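Local coordinates for protein agmatinase (Deinococcus radiodurans, PDB 1WOH) that probably hydrolyses agmatine to putrescine and urea, in a ureohydrolase fold whose active site binds two manganese ions per subunit, at residues A54-S59 and A83-L88; F148-T151 and T155-S158; L249-G254 and E286-R291; Q253-L258 and V293-C298. One frame throughout, in Å; residues are numbered along the deposited sequence.

In the fold
The four contacts sample one alpha/beta subunit built on a parallel sheet, and they occur in order along the chain, except that the last two share helix 251-264. Interaction 1 joins helix 51-59 to strand 80-85, an outermost strand of the sheet within this chain. Interaction 2 lies in the loop after strand 137-142, its centre about 26 Å from that of interaction 1. Interactions 3 and 4 are successive levels of one helix pair, 251-264 with 284-302, with centres about 8 Å apart. Helix 284-302 also packs on helix 51-59 through Ala58, tying interaction 3 to interaction 1. Three contacts thus join core elements, whereas interaction 2 lies within a loop that also carries metal ligands.

Interaction 1 of 4, residues A54-S59 and A83-L88; sequences ALREAS and AGDVIL
Arg56 on helix 51-59 reaches across to Gly84 and Asp85 at the end of strand 80-85, joining a helix to an outermost strand of the parallel sheet in this alpha/beta arginase-family subunit. The backbones stay well apart, with the CA atoms of Arg56 and Gly84 10.2 Å from each other, and a long side chain bridges the gap. Its CG lies opposite the carbonyl carbon (chi1 -68°) and the chain then runs extended to NE, which carries the guanidinium out to the strand.

The charged interaction is a salt bridge of forked geometry. Both terminal nitrogens grip a single oxygen: NH1 of Arg56 is 2.8 Å from OD1 of Asp85, and NH2 of Arg56 is 2.9 Å from that same OD1. The oxygen lies near the guanidinium plane and is met on its syn side, both nitrogens coming from the same face of the carboxylate and tilted out of its plane; the two flat groups are turned 44° apart. Asp82 forms a salt bridge with NE, so two carboxylates fix the rotation of the guanidinium and probably balance its buried charge. OD2 of Asp85 accepts from the backbone N of Gly11 of a neighbouring subunit, extending the network across the interface.

The polar backbone approach is at Gly84, whose carbonyl O sits at the guanidinium edge, 3.0 Å from NH2 of Arg56.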
loop_
_atom_site.group_PDB
_atom_site.type_symbol
_atom_site.label_atom_id
_atom_site.label_comp_id
_atom_site.label_asym_id
_atom_site.label_seq_id
_atom_site.Cartn_x
_atom_site.Cartn_y
_atom_site.Cartn_z
ATOM N N ALA A 54 17.246 -2.180 -3.226
ATOM C CA ALA A 54 16.311 -1.597 -4.178
ATOM C C ALA A 54 17.045 -0.934 -5.340
ATOM O O ALA A 54 16.593 -0.993 -6.487
ATOM C CB ALA A 54 15.424 -0.582 -3.481
ATOM N N LEU A 55 18.178 -0.304 -5.045
ATOM C CA LEU A 55 18.956 0.366 -6.084
ATOM C C LEU A 55 19.539 -0.636 -7.073
ATOM O O LEU A 55 19.620 -0.351 -8.266
ATOM C CB LEU A 55 20.064 1.215 -5.453
ATOM C CG LEU A 55 19.546 2.535 -4.857
ATOM C CD1 LEU A 55 20.573 3.140 -3.906
ATOM C CD2 LEU A 55 19.221 3.504 -5.993
ATOM N N ARG A 56 19.957 -1.800 -6.579
ATOM C CA ARG A 56 20.496 -2.840 -7.452
ATOM C C ARG A 56 19.372 -3.335 -8.359
ATOM O O ARG A 56 19.529 -3.419 -9.580
ATOM C CB ARG A 56 21.056 -4.006 -6.629
ATOM C CG ARG A 56 22.315 -3.661 -5.834
ATOM C CD ARG A 56 22.870 -4.882 -5.106
ATOM N NE ARG A 56 24.228 -4.646 -4.621
ATOM C CZ ARG A 56 24.548 -4.332 -3.370
ATOM N NH1 ARG A 56 23.605 -4.211 -2.435
ATOM N NH2 ARG A 56 25.824 -4.140 -3.049
ATOM N N GLU A 57 18.233 -3.661 -7.760
ATOM C CA GLU A 57 17.094 -4.127 -8.538
ATOM C C GLU A 57 16.738 -3.089 -9.602
ATOM O O GLU A 57 16.549 -3.427 -10.774
ATOM C CB GLU A 57 15.890 -4.365 -7.618
ATOM C CG GLU A 57 16.132 -5.431 -6.561
ATOM C CD GLU A 57 15.013 -5.516 -5.531
ATOM O OE1 GLU A 57 15.101 -6.377 -4.635
ATOM O OE2 GLU A 57 14.050 -4.725 -5.611
ATOM N N ALA A 58 16.666 -1.823 -9.203
ATOM C CA ALA A 58 16.316 -0.764 -10.147
ATOM C C ALA A 58 17.379 -0.533 -11.226
ATOM O O ALA A 58 17.057 -0.086 -12.328
ATOM C CB ALA A 58 16.050 0.540 -9.396
ATOM N N SER A 59 18.634 -0.833 -10.915
ATOM C CA SER A 59 19.709 -0.623 -11.881
ATOM C C SER A 59 19.629 -1.586 -13.060
ATOM O O SER A 59 20.277 -1.365 -14.087
ATOM C CB SER A 59 21.078 -0.753 -11.211
ATOM O OG SER A 59 21.381 -2.098 -10.904
ATOM N N ALA A 83 30.836 -5.122 -5.199
ATOM C CA ALA A 83 31.553 -5.687 -4.055
ATOM C C ALA A 83 30.628 -6.104 -2.915
ATOM O O ALA A 83 31.090 -6.418 -1.814
ATOM C CB ALA A 83 32.591 -4.696 -3.548
ATOM N N GLY A 84 29.327 -6.113 -3.180
ATOM C CA GLY A 84 28.373 -6.509 -2.158
ATOM C C GLY A 84 28.159 -5.435 -1.110
ATOM O O GLY A 84 28.337 -4.245 -1.385
ATOM N N ASP A 85 27.774 -5.854 0.093
ATOM C CA ASP A 85 27.523 -4.920 1.189
ATOM C C ASP A 85 28.502 -5.080 2.335
ATOM O O ASP A 85 29.038 -6.167 2.569
ATOM C CB ASP A 85 26.128 -5.127 1.791
ATOM C CG ASP A 85 25.003 -4.756 0.850
ATOM O OD1 ASP A 85 25.245 -4.075 -0.168
ATOM O OD2 ASP A 85 23.854 -5.142 1.153
ATOM N N VAL A 86 28.717 -3.990 3.059
ATOM C CA VAL A 86 29.571 -4.021 4.234
ATOM C C VAL A 86 28.799 -4.908 5.220
ATOM O O VAL A 86 27.566 -4.817 5.308
ATOM C CB VAL A 86 29.736 -2.601 4.838
ATOM C CG1 VAL A 86 30.614 -2.641 6.081
ATOM C CG2 VAL A 86 30.334 -1.658 3.795
ATOM N N ILE A 87 29.502 -5.787 5.931
ATOM C CA ILE A 87 28.844 -6.648 6.910
ATOM C C ILE A 87 28.699 -5.831 8.179
ATOM O O ILE A 87 29.666 -5.584 8.896
ATOM C CB ILE A 87 29.662 -7.913 7.209
ATOM C CG1 ILE A 87 29.781 -8.754 5.938
ATOM C CG2 ILE A 87 28.982 -8.722 8.311
ATOM C CD1 ILE A 87 30.624 -9.997 6.099
ATOM N N LEU A 88 27.473 -5.406 8.446
ATOM C CA LEU A 88 27.191 -4.576 9.599
ATOM C C LEU A 88 26.702 -5.345 10.810
ATOM O O LEU A 88 26.010 -6.354 10.680
ATOM C CB LEU A 88 26.132 -3.540 9.231
ATOM C CG LEU A 88 26.477 -2.640 8.046
ATOM C CD1 LEU A 88 25.232 -1.882 7.603
ATOM C CD2 LEU A 88 27.592 -1.683 8.450
#

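Interaction 2 of 4, residues F148-T151 and T155-S158; sequences FTDT and TKWS
Lys156 folds back over Asp150 and Thr151, and the tight part of this contact is its charged end: NZ of Lys156 lies 2.7 Å from OD1 of Asp150 in a hydrogen-bonded salt bridge. The ammonium nitrogen approaches on the syn side of that oxygen, only 15° out of the carboxylate plane. A bend in the lysine chain at chi2 (-92°) turns its outer carbons back across the opposing segment. OD1 of Asp150 also forms a salt bridge with Arg165 of helix 162-169, so two cationic groups share one oxygen and would be expected to stabilise its negative charge.

Close by, the backbones meet more gently, CA of Thr151 making a CH-to-oxygen contact of 3.5 Å with the carbonyl O of Thr155. Both segments belong to the loop following strand 137-142, the loop that also carries the manganese ligands His145 and Asp147; the side chain of Asp150 is about 11 Å from that of Asp147. An ST turn shapes the second segment, with N of Trp157 donating to OG1 of Thr155 over 3.3 Å. That hydroxyl is also hydrogen-bonded to Glu92 of a neighbouring subunit.

The looser side is at Thr151, which is exposed to solvent. Across the contact its OG1 meets only carbons of the lysine chain, resting 3.5 Å from CE of Lys156.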
loop_
_atom_site.group_PDB
_atom_site.type_symbol
_atom_site.label_atom_id
_atom_site.label_comp_id
_atom_site.label_asym_id
_atom_site.label_seq_id
_atom_site.Cartn_x
_atom_site.Cartn_y
_atom_site.Cartn_z
ATOM N N PHE A 148 25.810 19.295 8.872
ATOM C CA PHE A 148 27.114 19.698 9.392
ATOM C C PHE A 148 26.962 19.982 10.893
ATOM O O PHE A 148 27.702 20.780 11.471
ATOM C CB PHE A 148 27.598 20.967 8.682
ATOM C CG PHE A 148 29.074 21.222 8.828
ATOM C CD1 PHE A 148 29.996 20.336 8.285
ATOM C CD2 PHE A 148 29.542 22.351 9.504
ATOM C CE1 PHE A 148 31.369 20.562 8.408
ATOM C CE2 PHE A 148 30.912 22.585 9.632
ATOM C CZ PHE A 148 31.823 21.684 9.082
ATOM N N THR A 149 25.997 19.319 11.520
ATOM C CA THR A 149 25.738 19.516 12.945
ATOM C C THR A 149 26.739 18.771 13.830
ATOM O O THR A 149 27.175 17.674 13.498
ATOM C CB THR A 149 24.294 19.073 13.275
ATOM O OG1 THR A 149 23.379 20.016 12.701
ATOM C CG2 THR A 149 24.067 18.984 14.782
ATOM N N ASP A 150 27.121 19.380 14.949
ATOM C CA ASP A 150 28.058 18.736 15.867
ATOM C C ASP A 150 27.325 17.627 16.630
ATOM O O ASP A 150 27.617 16.443 16.452
ATOM C CB ASP A 150 28.642 19.766 16.844
ATOM C CG ASP A 150 29.638 19.151 17.814
ATOM O OD1 ASP A 150 29.922 17.939 17.687
ATOM O OD2 ASP A 150 30.137 19.882 18.703
ATOM N N THR A 151 26.378 18.014 17.483
ATOM C CA THR A 151 25.591 17.049 18.249
ATOM C C THR A 151 24.095 17.280 18.058
ATOM O O THR A 151 23.633 18.421 17.966
ATOM C CB THR A 151 25.899 17.125 19.766
ATOM O OG1 THR A 151 27.239 16.682 20.009
ATOM C CG2 THR A 151 24.946 16.247 20.546
ATOM N N THR A 155 23.824 12.636 20.433
ATOM C CA THR A 155 24.771 11.786 19.733
ATOM C C THR A 155 25.577 12.579 18.719
ATOM O O THR A 155 25.131 13.624 18.229
ATOM C CB THR A 155 24.072 10.618 19.004
ATOM O OG1 THR A 155 25.064 9.703 18.518
ATOM C CG2 THR A 155 23.242 11.139 17.832
ATOM N N LYS A 156 26.763 12.063 18.414
ATOM C CA LYS A 156 27.670 12.669 17.450
ATOM C C LYS A 156 27.561 11.968 16.098
ATOM O O LYS A 156 28.076 12.473 15.098
ATOM C CB LYS A 156 29.120 12.529 17.928
ATOM C CG LYS A 156 29.484 13.308 19.188
ATOM C CD LYS A 156 30.026 14.682 18.848
ATOM C CE LYS A 156 30.521 15.412 20.097
ATOM N NZ LYS A 156 31.090 16.748 19.760
ATOM N N TRP A 157 26.886 10.818 16.065
ATOM C CA TRP A 157 26.792 10.036 14.834
ATOM C C TRP A 157 25.460 10.018 14.088
ATOM O O TRP A 157 25.226 9.088 13.316
ATOM C CB TRP A 157 27.166 8.574 15.107
ATOM C CG TRP A 157 28.240 8.369 16.119
ATOM C CD1 TRP A 157 28.124 7.719 17.314
ATOM C CD2 TRP A 157 29.597 8.800 16.026
ATOM N NE1 TRP A 157 29.327 7.717 17.971
ATOM C CE2 TRP A 157 30.251 8.374 17.203
ATOM C CE3 TRP A 157 30.327 9.506 15.063
ATOM C CZ2 TRP A 157 31.599 8.630 17.443
ATOM C CZ3 TRP A 157 31.669 9.761 15.302
ATOM C CH2 TRP A 157 32.291 9.325 16.484
ATOM N N SER A 158 24.589 10.998 14.309
ATOM C CA SER A 158 23.301 11.006 13.610
ATOM C C SER A 158 23.509 11.351 12.144
ATOM O O SER A 158 24.616 11.708 11.736
ATOM C CB SER A 158 22.340 12.027 14.227
ATOM O OG SER A 158 22.712 13.355 13.888
#

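Interaction 3 of 4, residues L249-G254 and E286-R291; sequences LTYAQG and ELLMAR
Tyr251 and Arg291 both start toward the other helix, and CG anti to the backbone N, chi1 177° for the tyrosine and -177° for the arginine, carries them on across the gap. The arginine bends again at chi3, and the two side chains cross at about a right angle, with ring and guanidinium planes 70° apart. The phenol oxygen lies against the middle of the arginine chain, from CG to NE: OH of Tyr251 is 3.0 Å from NE of Arg291 and 3.5 Å from its CG.

Elsewhere round the ring, the carbonyl O of Leu288 lies at the edge, in the ring plane, 3.4 Å from CE1 of Tyr251. The leucine side chain adds a looser apolar touch, its CG 4.5 Å from CD1 of Tyr251. The tyrosine occupies the first turn of helix 251-264, which opens with a capping box: N of Gln253 donates to OG1 of Thr250 over 3.0 Å, while N of Thr250 donates to OE1 of Gln253 over 2.9 Å. The ring projects from this first turn onto helix 284-302.

Glu295, one turn further along that helix, is hydrogen-bonded to OH of Tyr251 and salt-bridged to NH2 of Arg291. NH1 of Arg291 forms a salt bridge with Glu245 of a neighbouring subunit, so a methionine in place of the arginine would probably leave both glutamates without this cationic mate and the phenol less firmly set.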
loop_
_atom_site.group_PDB
_atom_site.type_symbol
_atom_site.label_atom_id
_atom_site.label_comp_id
_atom_site.label_asym_id
_atom_site.label_seq_id
_atom_site.Cartn_x
_atom_site.Cartn_y
_atom_site.Cartn_z
ATOM N N LEU A 249 15.023 20.006 -6.136
ATOM C CA LEU A 249 15.606 19.829 -7.458
ATOM C C LEU A 249 14.799 18.893 -8.333
ATOM O O LEU A 249 14.307 17.878 -7.861
ATOM C CB LEU A 249 16.997 19.210 -7.342
ATOM C CG LEU A 249 18.084 19.949 -6.579
ATOM C CD1 LEU A 249 19.247 19.014 -6.347
ATOM C CD2 LEU A 249 18.524 21.179 -7.374
ATOM N N THR A 250 14.663 19.227 -9.612
ATOM C CA THR A 250 13.998 18.296 -10.516
ATOM C C THR A 250 15.150 17.349 -10.833
ATOM O O THR A 250 16.317 17.647 -10.511
ATOM C CB THR A 250 13.563 18.954 -11.842
ATOM O OG1 THR A 250 14.719 19.474 -12.502
ATOM C CG2 THR A 250 12.573 20.076 -11.595
ATOM N N TYR A 251 14.850 16.215 -11.452
ATOM C CA TYR A 251 15.901 15.271 -11.809
ATOM C C TYR A 251 16.890 15.991 -12.733
ATOM O O TYR A 251 18.103 15.882 -12.570
ATOM C CB TYR A 251 15.302 14.054 -12.532
ATOM C CG TYR A 251 16.330 13.043 -13.018
ATOM C CD1 TYR A 251 16.563 11.861 -12.317
ATOM C CD2 TYR A 251 17.080 13.277 -14.180
ATOM C CE1 TYR A 251 17.518 10.934 -12.755
ATOM C CE2 TYR A 251 18.036 12.361 -14.629
ATOM C CZ TYR A 251 18.249 11.193 -13.912
ATOM O OH TYR A 251 19.195 10.284 -14.339
ATOM N N ALA A 252 16.358 16.744 -13.695
ATOM C CA ALA A 252 17.201 17.463 -14.652
ATOM C C ALA A 252 18.165 18.456 -13.999
ATOM O O ALA A 252 19.325 18.553 -14.386
ATOM C CB ALA A 252 16.323 18.180 -15.678
ATOM N N GLN A 253 17.692 19.198 -13.008
ATOM C CA GLN A 253 18.553 20.171 -12.340
ATOM C C GLN A 253 19.673 19.486 -11.565
ATOM O O GLN A 253 20.838 19.895 -11.636
ATOM C CB GLN A 253 17.733 21.033 -11.390
ATOM C CG GLN A 253 16.706 21.897 -12.074
ATOM C CD GLN A 253 15.839 22.609 -11.070
ATOM O OE1 GLN A 253 15.345 21.992 -10.126
ATOM N NE2 GLN A 253 15.643 23.916 -11.263
ATOM N N GLY A 254 19.319 18.450 -10.812
ATOM C CA GLY A 254 20.325 17.735 -10.049
ATOM C C GLY A 254 21.371 17.159 -10.986
ATOM O O GLY A 254 22.575 17.228 -10.724
ATOM N N GLU A 286 13.403 4.627 -6.499
ATOM C CA GLU A 286 14.605 3.831 -6.734
ATOM C C GLU A 286 14.942 3.731 -8.215
ATOM O O GLU A 286 16.115 3.668 -8.590
ATOM C CB GLU A 286 14.484 2.423 -6.126
ATOM C CG GLU A 286 13.264 1.618 -6.538
ATOM C CD GLU A 286 12.158 1.681 -5.499
ATOM O OE1 GLU A 286 11.589 0.616 -5.184
ATOM O OE2 GLU A 286 11.857 2.792 -5.003
ATOM N N LEU A 287 13.918 3.723 -9.062
ATOM C CA LEU A 287 14.155 3.649 -10.497
ATOM C C LEU A 287 14.897 4.890 -10.978
ATOM O O LEU A 287 15.917 4.783 -11.667
ATOM C CB LEU A 287 12.827 3.486 -11.241
ATOM C CG LEU A 287 12.277 2.057 -11.131
ATOM C CD1 LEU A 287 10.851 1.982 -11.659
ATOM C CD2 LEU A 287 13.196 1.118 -11.914
ATOM N N LEU A 288 14.402 6.064 -10.592
ATOM C CA LEU A 288 15.028 7.314 -10.975
ATOM C C LEU A 288 16.405 7.514 -10.364
ATOM O O LEU A 288 17.306 8.022 -11.027
ATOM C CB LEU A 288 14.138 8.501 -10.606
ATOM C CG LEU A 288 13.199 8.964 -11.724
ATOM C CD1 LEU A 288 12.326 7.802 -12.178
ATOM C CD2 LEU A 288 12.356 10.135 -11.241
ATOM N N MET A 289 16.577 7.126 -9.103
ATOM C CA MET A 289 17.878 7.300 -8.464
ATOM C C MET A 289 18.947 6.335 -8.973
ATOM O O MET A 289 20.137 6.656 -8.955
ATOM C CB MET A 289 17.738 7.216 -6.946
ATOM C CG MET A 289 17.009 8.412 -6.344
ATOM S SD MET A 289 17.794 10.048 -6.619
ATOM C CE MET A 289 19.464 9.589 -7.052
ATOM N N ALA A 290 18.540 5.153 -9.423
ATOM C CA ALA A 290 19.505 4.210 -9.978
ATOM C C ALA A 290 19.972 4.805 -11.311
ATOM O O ALA A 290 21.155 4.728 -11.664
ATOM C CB ALA A 290 18.859 2.852 -10.209
ATOM N N ARG A 291 19.039 5.406 -12.048
ATOM C CA ARG A 291 19.392 6.013 -13.326
ATOM C C ARG A 291 20.326 7.198 -13.103
ATOM O O ARG A 291 21.264 7.415 -13.870
ATOM C CB ARG A 291 18.149 6.493 -14.079
ATOM C CG ARG A 291 18.521 7.068 -15.439
ATOM C CD ARG A 291 17.405 7.839 -16.102
ATOM N NE ARG A 291 17.960 9.005 -16.786
ATOM C CZ ARG A 291 17.350 9.672 -17.758
ATOM N NH1 ARG A 291 16.154 9.290 -18.182
ATOM N NH2 ARG A 291 17.935 10.737 -18.289
#

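Interaction 4 of 4, residues Q253-L258 and V293-C298; sequences QGMKIL and VMETLC
Met255 and Leu258 face Glu295 and Thr296 where two helices of the alpha/beta fold, 251-264 and 284-302, run side by side in roughly the same direction; strand 266-273 of the parallel sheet lies between them in the chain. The short helical segments cross at -30° with their axes 10.1 Å apart, a spacing bridged by side chains.

Met255 comes first and provides most of the contact from its helix. Its chain bends at chi2 (55°) and chi3, so that different parts of it serve different neighbours. CG of Met255 touches the carboxylate, 3.4 Å from OE1 of Glu295, while SD lies 3.7 Å from CG of the same glutamate. The terminal CE then turns to the next residue, reaching to 3.4 Å from OG1 of Thr296.

The extended glutamate thus crosses the thioether obliquely, with its methylene groups against SD; its carboxylate lies against CG of Met255, and OE2 is held by Arg291 and Tyr251. An alanine in place of Glu295 would probably strip one side of the methionine of its packing and leave the arginine without this counter-charge.

One turn on, Leu258 supplies the other contact, a methyl against a hydroxyl, at the closest backbone approach, where its CA is 6.7 Å from that of Thr296. Its side chain is about 11 Å from those of the manganese ligands Asp143 and Asp229. The threonine hydroxyl is hydrogen-bonded within its own helix to the carbonyl O of Leu292, and CD1 of Leu258 rests 3.5 Å from OG1 of Thr296.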
loop_
_atom_site.group_PDB
_atom_site.type_symbol
_atom_site.label_atom_id
_atom_site.label_comp_id
_atom_site.label_asym_id
_atom_site.label_seq_id
_atom_site.Cartn_x
_atom_site.Cartn_y
_atom_site.Cartn_z
ATOM N N GLN A 253 17.692 19.198 -13.008
ATOM C CA GLN A 253 18.553 20.171 -12.340
ATOM C C GLN A 253 19.673 19.486 -11.565
ATOM O O GLN A 253 20.838 19.895 -11.636
ATOM C CB GLN A 253 17.733 21.033 -11.390
ATOM C CG GLN A 253 16.706 21.897 -12.074
ATOM C CD GLN A 253 15.839 22.609 -11.070
ATOM O OE1 GLN A 253 15.345 21.992 -10.126
ATOM N NE2 GLN A 253 15.643 23.916 -11.263
ATOM N N GLY A 254 19.319 18.450 -10.812
ATOM C CA GLY A 254 20.325 17.735 -10.049
ATOM C C GLY A 254 21.371 17.159 -10.986
ATOM O O GLY A 254 22.575 17.228 -10.724
ATOM N N MET A 255 20.905 16.590 -12.094
ATOM C CA MET A 255 21.790 15.986 -13.083
ATOM C C MET A 255 22.686 17.018 -13.771
ATOM O O MET A 255 23.845 16.730 -14.079
ATOM C CB MET A 255 20.953 15.223 -14.118
ATOM C CG MET A 255 21.724 14.177 -14.915
ATOM S SD MET A 255 22.562 12.974 -13.859
ATOM C CE MET A 255 24.263 13.429 -14.172
ATOM N N LYS A 256 22.159 18.213 -14.025
ATOM C CA LYS A 256 22.964 19.258 -14.658
ATOM C C LYS A 256 24.099 19.675 -13.720
ATOM O O LYS A 256 25.218 19.945 -14.162
ATOM C CB LYS A 256 22.114 20.487 -14.988
ATOM C CG LYS A 256 21.194 20.311 -16.179
ATOM C CD LYS A 256 20.551 21.637 -16.553
ATOM C CE LYS A 256 19.693 21.514 -17.800
ATOM N NZ LYS A 256 18.517 20.627 -17.579
ATOM N N ILE A 257 23.798 19.733 -12.427
ATOM C CA ILE A 257 24.794 20.104 -11.423
ATOM C C ILE A 257 25.905 19.059 -11.387
ATOM O O ILE A 257 27.094 19.396 -11.440
ATOM C CB ILE A 257 24.147 20.217 -10.019
ATOM C CG1 ILE A 257 23.206 21.419 -9.986
ATOM C CG2 ILE A 257 25.231 20.383 -8.940
ATOM C CD1 ILE A 257 22.312 21.460 -8.778
ATOM N N LEU A 258 25.522 17.787 -11.304
ATOM C CA LEU A 258 26.511 16.718 -11.271
ATOM C C LEU A 258 27.314 16.665 -12.574
ATOM O O LEU A 258 28.530 16.491 -12.555
ATOM C CB LEU A 258 25.832 15.369 -11.029
ATOM C CG LEU A 258 25.120 15.262 -9.668
ATOM C CD1 LEU A 258 24.220 14.027 -9.638
ATOM C CD2 LEU A 258 26.155 15.213 -8.543
ATOM N N VAL A 293 22.541 7.561 -10.860
ATOM C CA VAL A 293 23.893 7.065 -10.629
ATOM C C VAL A 293 24.525 6.672 -11.958
ATOM O O VAL A 293 25.667 7.048 -12.247
ATOM C CB VAL A 293 23.908 5.843 -9.679
ATOM C CG1 VAL A 293 25.311 5.253 -9.611
ATOM C CG2 VAL A 293 23.462 6.266 -8.273
ATOM N N MET A 294 23.776 5.936 -12.776
ATOM C CA MET A 294 24.300 5.501 -14.066
ATOM C C MET A 294 24.560 6.671 -15.011
ATOM O O MET A 294 25.564 6.678 -15.729
ATOM C CB MET A 294 23.348 4.498 -14.740
ATOM C CG MET A 294 23.246 3.139 -14.040
ATOM S SD MET A 294 24.823 2.417 -13.551
ATOM C CE MET A 294 25.562 2.061 -15.192
ATOM N N GLU A 295 23.667 7.655 -15.019
ATOM C CA GLU A 295 23.864 8.804 -15.888
ATOM C C GLU A 295 25.052 9.619 -15.393
ATOM O O GLU A 295 25.831 10.149 -16.188
ATOM C CB GLU A 295 22.615 9.686 -15.946
ATOM C CG GLU A 295 22.770 10.868 -16.910
ATOM C CD GLU A 295 21.461 11.573 -17.208
ATOM O OE1 GLU A 295 21.479 12.577 -17.950
ATOM O OE2 GLU A 295 20.414 11.129 -16.701
ATOM N N THR A 296 25.209 9.718 -14.076
ATOM C CA THR A 296 26.337 10.471 -13.545
ATOM C C THR A 296 27.643 9.814 -13.984
ATOM O O THR A 296 28.586 10.498 -14.383
ATOM C CB THR A 296 26.283 10.561 -12.006
ATOM O OG1 THR A 296 25.117 11.305 -11.622
ATOM C CG2 THR A 296 27.520 11.274 -11.469
ATOM N N LEU A 297 27.698 8.489 -13.921
ATOM C CA LEU A 297 28.900 7.778 -14.343
ATOM C C LEU A 297 29.171 8.004 -15.834
ATOM O O LEU A 297 30.329 8.060 -16.256
ATOM C CB LEU A 297 28.766 6.285 -14.046
ATOM C CG LEU A 297 28.760 5.921 -12.556
ATOM C CD1 LEU A 297 28.403 4.454 -12.381
ATOM C CD2 LEU A 297 30.124 6.215 -11.948
ATOM N N CYS A 298 28.113 8.131 -16.630
ATOM C CA CYS A 298 28.294 8.381 -18.062
ATOM C C CYS A 298 29.043 9.692 -18.204
ATOM O O CYS A 298 29.999 9.796 -18.973
ATOM C CB CYS A 298 26.953 8.523 -18.781
ATOM S SG CYS A 298 26.093 7.001 -19.125
#